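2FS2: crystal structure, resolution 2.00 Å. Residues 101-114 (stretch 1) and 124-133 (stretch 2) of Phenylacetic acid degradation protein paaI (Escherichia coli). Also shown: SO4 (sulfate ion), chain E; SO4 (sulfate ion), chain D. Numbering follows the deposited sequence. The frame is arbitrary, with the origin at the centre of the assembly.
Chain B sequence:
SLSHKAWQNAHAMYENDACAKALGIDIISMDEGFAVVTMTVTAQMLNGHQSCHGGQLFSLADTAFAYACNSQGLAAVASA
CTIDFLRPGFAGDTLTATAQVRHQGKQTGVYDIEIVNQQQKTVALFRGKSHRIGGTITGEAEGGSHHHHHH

Stretch 1 (101-114) VRHQGKQTGVYDIE
Stretch 2 124-133: ALFRGKSHRI

Antiparallel strand pairing fixes a backbone by repetition and leaves the side chains to specialise, and this pair from paaI is a clear example. Strand 108-114 runs against strand 124-132, their axes at 154° and 4.6 Å apart at closest approach. Both are extended, with phi between about -75° and -167° and psi between 124° and 164°. The register sets Thr108 opposite His131, Val110 opposite Lys129, Asp112 opposite Arg127 and Glu114 opposite Leu125, with CA-CA distances of 4.5 to 4.7 Å. These non-hydrogen-bonded pairs alternate with the wider hydrogen-bonded ones, in which each residue gives and accepts: Gly109 N to Ser130 O 3.0 Å and Ser130 N to Gly109 O 2.8 Å; Tyr111 N to Gly128 O 3.0 Å and Gly128 N to Tyr111 O 2.8 Å; Ile113 N to Phe126 O 2.9 Å and Phe126 N to Ile113 O 3.0 Å. Arg132 N to Gln107 O, 2.8 Å, extends the ladder. Ahead of strand 108-114, the chain turns a corner at Arg102 and doubles back through a loop at 105-107, with Val110 N bonded to His103 O at 2.8 Å.

One face carries a buried charge pair. Asp112 (chi1 -88°) receives Arg127 (t, t, m) side-on, along the NE edge of the guanidinium: Arg127 NE lies a very short 2.5 Å from Asp112 OD1, and Arg127 NH2 lies 2.6 Å from Asp112 OD2, a two-pronged salt bridge. Arg102 (m, m, m) adds NH1 at 3.0 Å from Asp112 OD2. The two like-charged groups thereby come close, Arg102 NH1 to Arg127 NH2 3.4 Å, with the shared carboxylate offsetting their repulsion. Val110 (t) packs CG1 3.6 Å from Arg127 CD, using the aliphatic part of the arginine.

On the face of Tyr111 and Ile113, Ile113 (m, p) sets CD1 3.8 Å from CD2 of Phe126 (t), an apolar contact in buried surroundings. Glycine suits both neighbouring positions: a CB on Gly128 would clash with Phe126 CE2, and one on Gly109 with Ser130 OG and Gln104 OE1. Tyr111 (m) gives its OH to Gln104 OE1 at 2.5 Å. Water 1 joins Gln104 NE2 (3.0 Å), Gln107 O (3.2 Å) and Ser130 OG (2.8 Å).

Arg132 (m, t, t) reaches back to the loop, where NH1 donates to Lys106 O at 3.3 Å, while Gln104 NE2 lies over one face of its guanidinium, 3.2 Å from Arg132 CZ. Altogether 930 Å² is buried, summed over both stretches.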

# COMPACT_ATOMS: atom_id res chain seq x y z
N VAL B 101 -10.30 1.57 -14.40
CA VAL B 101 -10.71 2.60 -13.41
C VAL B 101 -11.64 1.90 -12.34
O VAL B 101 -12.51 1.09 -12.67
CB VAL B 101 -11.37 3.82 -14.10
CG1 VAL B 101 -12.59 3.46 -14.83
CG2 VAL B 101 -11.76 4.90 -13.10
N ARG B 102 -11.34 2.12 -11.06
CA ARG B 102 -12.28 1.81 -9.92
C ARG B 102 -12.99 3.07 -9.41
O ARG B 102 -14.08 2.98 -8.98
CB ARG B 102 -11.44 1.32 -8.73
CG ARG B 102 -10.59 0.09 -9.11
CD ARG B 102 -11.40 -1.09 -9.70
NE ARG B 102 -12.55 -1.53 -8.91
CZ ARG B 102 -12.51 -2.36 -7.82
NH1 ARG B 102 -11.39 -2.79 -7.33
NH2 ARG B 102 -13.60 -2.82 -7.25
N HIS B 103 -12.37 4.24 -9.48
CA HIS B 103 -12.96 5.50 -9.15
C HIS B 103 -12.28 6.65 -9.95
O HIS B 103 -11.07 6.71 -10.07
CB HIS B 103 -12.66 5.76 -7.67
CG HIS B 103 -13.03 7.14 -7.22
ND1 HIS B 103 -14.34 7.50 -6.99
CD2 HIS B 103 -12.30 8.26 -7.00
CE1 HIS B 103 -14.40 8.78 -6.67
NE2 HIS B 103 -13.17 9.26 -6.65
N GLN B 104 -13.06 7.60 -10.42
CA GLN B 104 -12.46 8.78 -11.06
C GLN B 104 -13.32 9.98 -10.62
O GLN B 104 -14.42 10.05 -11.05
CB GLN B 104 -12.45 8.62 -12.56
CG GLN B 104 -11.78 9.86 -13.31
CD GLN B 104 -10.34 10.13 -12.92
OE1 GLN B 104 -9.47 9.33 -13.23
NE2 GLN B 104 -10.07 11.21 -12.26
N GLY B 105 -12.84 10.83 -9.71
CA GLY B 105 -13.47 12.10 -9.34
C GLY B 105 -13.03 13.18 -10.29
O GLY B 105 -12.32 12.91 -11.30
N LYS B 106 -13.40 14.42 -9.98
CA LYS B 106 -12.92 15.56 -10.79
C LYS B 106 -11.42 15.76 -10.74
O LYS B 106 -10.81 16.19 -11.73
CB LYS B 106 -13.64 16.93 -10.50
CG LYS B 106 -15.15 17.01 -10.96
CD LYS B 106 -15.38 16.75 -12.51
CE LYS B 106 -16.74 17.35 -13.11
NZ LYS B 106 -16.59 18.77 -13.68
N GLN B 107 -10.83 15.49 -9.59
CA GLN B 107 -9.40 15.66 -9.40
C GLN B 107 -8.64 14.34 -9.25
O GLN B 107 -7.54 14.20 -9.77
CB GLN B 107 -9.10 16.53 -8.16
CG GLN B 107 -9.75 17.96 -8.22
CD GLN B 107 -9.10 18.86 -9.28
OE1 GLN B 107 -9.78 19.68 -9.91
NE2 GLN B 107 -7.79 18.71 -9.48
N THR B 108 -9.20 13.39 -8.52
CA THR B 108 -8.42 12.16 -8.26
C THR B 108 -9.02 10.87 -8.69
O THR B 108 -10.22 10.74 -8.76
CB THR B 108 -8.09 12.02 -6.75
OG1 THR B 108 -9.32 11.76 -6.05
CG2 THR B 108 -7.54 13.29 -6.16
N GLY B 109 -8.18 9.84 -8.92
CA GLY B 109 -8.75 8.58 -9.34
C GLY B 109 -8.03 7.37 -8.79
O GLY B 109 -6.92 7.50 -8.38
N VAL B 110 -8.70 6.25 -8.74
CA VAL B 110 -8.08 4.97 -8.43
C VAL B 110 -8.19 3.96 -9.63
O VAL B 110 -9.26 3.78 -10.18
CB VAL B 110 -8.69 4.31 -7.16
CG1 VAL B 110 -7.84 3.06 -6.73
CG2 VAL B 110 -8.64 5.32 -5.96
N TYR B 111 -7.08 3.28 -9.94
CA TYR B 111 -6.99 2.39 -11.15
C TYR B 111 -6.29 1.13 -10.68
O TYR B 111 -5.28 1.21 -9.97
CB TYR B 111 -6.10 3.01 -12.21
CG TYR B 111 -6.84 4.19 -12.93
CD1 TYR B 111 -7.04 5.39 -12.25
CD2 TYR B 111 -7.42 4.02 -14.20
CE1 TYR B 111 -7.82 6.44 -12.81
CE2 TYR B 111 -8.24 5.07 -14.81
CZ TYR B 111 -8.36 6.28 -14.09
OH TYR B 111 -9.16 7.24 -14.55
N ASP B 112 -6.83 -0.00 -11.09
CA ASP B 112 -6.30 -1.32 -10.77
C ASP B 112 -5.66 -1.82 -12.04
O ASP B 112 -6.31 -1.75 -13.08
CB ASP B 112 -7.42 -2.24 -10.48
CG ASP B 112 -7.83 -2.20 -9.01
OD1 ASP B 112 -7.27 -1.30 -8.32
OD2 ASP B 112 -8.63 -3.00 -8.43
N ILE B 113 -4.47 -2.39 -11.92
CA ILE B 113 -3.79 -2.91 -13.08
C ILE B 113 -3.44 -4.39 -12.74
O ILE B 113 -3.00 -4.73 -11.64
CB ILE B 113 -2.46 -2.14 -13.36
CG1 ILE B 113 -2.61 -0.77 -14.03
CG2 ILE B 113 -1.48 -3.02 -14.22
CD1 ILE B 113 -3.38 0.34 -13.16
N GLU B 114 -3.61 -5.27 -13.71
CA GLU B 114 -3.14 -6.65 -13.50
C GLU B 114 -2.21 -7.01 -14.65
O GLU B 114 -2.58 -6.82 -15.81
CB GLU B 114 -4.35 -7.57 -13.48
CG GLU B 114 -3.99 -9.10 -13.41
CD GLU B 114 -5.15 -9.97 -12.94
OE1 GLU B 114 -6.33 -9.46 -12.99
OE2 GLU B 114 -4.92 -11.17 -12.50
N ALA B 124 1.63 -9.98 -11.47
CA ALA B 124 1.71 -8.83 -10.60
C ALA B 124 0.34 -8.08 -10.59
O ALA B 124 -0.44 -8.15 -11.58
CB ALA B 124 2.89 -7.93 -11.06
N LEU B 125 0.08 -7.39 -9.48
CA LEU B 125 -1.22 -6.67 -9.20
C LEU B 125 -0.76 -5.32 -8.72
O LEU B 125 0.23 -5.21 -8.02
CB LEU B 125 -2.06 -7.37 -8.08
CG LEU B 125 -2.67 -8.70 -8.47
CD1 LEU B 125 -3.33 -9.45 -7.37
CD2 LEU B 125 -3.76 -8.55 -9.60
N PHE B 126 -1.40 -4.26 -9.20
CA PHE B 126 -0.88 -2.97 -8.86
C PHE B 126 -2.18 -2.16 -8.68
O PHE B 126 -3.20 -2.50 -9.26
CB PHE B 126 -0.13 -2.56 -10.09
CG PHE B 126 0.17 -1.13 -10.20
CD1 PHE B 126 1.53 -0.70 -10.15
CD2 PHE B 126 -0.82 -0.22 -10.45
CE1 PHE B 126 1.86 0.67 -10.29
CE2 PHE B 126 -0.51 1.20 -10.61
CZ PHE B 126 0.81 1.63 -10.54
N ARG B 127 -2.11 -1.14 -7.86
CA ARG B 127 -3.25 -0.28 -7.65
C ARG B 127 -2.63 1.10 -7.56
O ARG B 127 -1.67 1.35 -6.87
CB ARG B 127 -4.08 -0.66 -6.40
CG ARG B 127 -5.12 0.47 -6.06
CD ARG B 127 -6.37 0.10 -5.25
NE ARG B 127 -7.07 -1.03 -5.85
CZ ARG B 127 -7.76 -1.90 -5.18
NH1 ARG B 127 -7.86 -1.73 -3.84
NH2 ARG B 127 -8.38 -2.89 -5.82
N GLY B 128 -3.16 2.02 -8.35
CA GLY B 128 -2.49 3.29 -8.48
C GLY B 128 -3.52 4.39 -8.19
O GLY B 128 -4.69 4.30 -8.54
N LYS B 129 -3.04 5.48 -7.66
CA LYS B 129 -3.93 6.56 -7.38
C LYS B 129 -3.45 7.73 -8.27
O LYS B 129 -2.28 8.00 -8.31
CB LYS B 129 -3.70 6.93 -5.96
CG LYS B 129 -4.39 8.26 -5.55
CD LYS B 129 -5.69 8.01 -4.74
CE LYS B 129 -6.38 9.32 -4.28
NZ LYS B 129 -5.32 10.50 -4.16
N SER B 130 -4.34 8.42 -8.96
CA SER B 130 -3.88 9.49 -9.88
C SER B 130 -4.39 10.84 -9.41
O SER B 130 -5.38 10.89 -8.75
CB SER B 130 -4.46 9.27 -11.27
OG SER B 130 -5.85 9.06 -11.24
N HIS B 131 -3.82 11.90 -9.93
CA HIS B 131 -4.13 13.27 -9.54
C HIS B 131 -4.10 14.07 -10.87
O HIS B 131 -3.14 13.98 -11.61
CB HIS B 131 -3.00 13.74 -8.57
CG HIS B 131 -3.10 15.15 -8.13
ND1 HIS B 131 -2.06 16.05 -8.27
CD2 HIS B 131 -4.11 15.83 -7.52
CE1 HIS B 131 -2.43 17.22 -7.77
NE2 HIS B 131 -3.67 17.11 -7.31
N ARG B 132 -5.17 14.75 -11.20
CA ARG B 132 -5.11 15.61 -12.44
C ARG B 132 -4.31 16.86 -12.18
O ARG B 132 -4.36 17.42 -11.09
CB ARG B 132 -6.54 15.91 -12.92
CG ARG B 132 -7.19 14.55 -13.25
CD ARG B 132 -8.55 14.62 -13.64
NE ARG B 132 -8.93 13.45 -14.39
CZ ARG B 132 -10.16 13.25 -14.72
NH1 ARG B 132 -11.04 14.15 -14.31
NH2 ARG B 132 -10.54 12.14 -15.39
N ILE B 133 -3.53 17.29 -13.14
CA ILE B 133 -2.50 18.30 -12.89
C ILE B 133 -2.85 19.56 -13.72
O ILE B 133 -2.12 20.54 -13.73
CB ILE B 133 -1.11 17.75 -13.28
CG1 ILE B 133 -1.12 17.13 -14.68
CG2 ILE B 133 -0.57 16.73 -12.26
CD1 ILE B 133 0.23 17.31 -15.45
S SO4 E . -11.86 14.45 -6.22
O1 SO4 E . -12.58 15.26 -5.24
O2 SO4 E . -10.46 14.75 -5.97
O3 SO4 E . -12.19 14.78 -7.59
O4 SO4 E . -12.13 13.00 -6.13
S SO4 D . -18.29 6.32 -7.58
O1 SO4 D . -18.17 7.65 -6.99
O2 SO4 D . -19.51 6.42 -8.41
O3 SO4 D . -18.39 5.17 -6.62
O4 SO4 D . -17.06 6.26 -8.40
O HOH W 1 -7.15 11.53 -11.58
O HOH W 2 -7.44 11.15 -14.56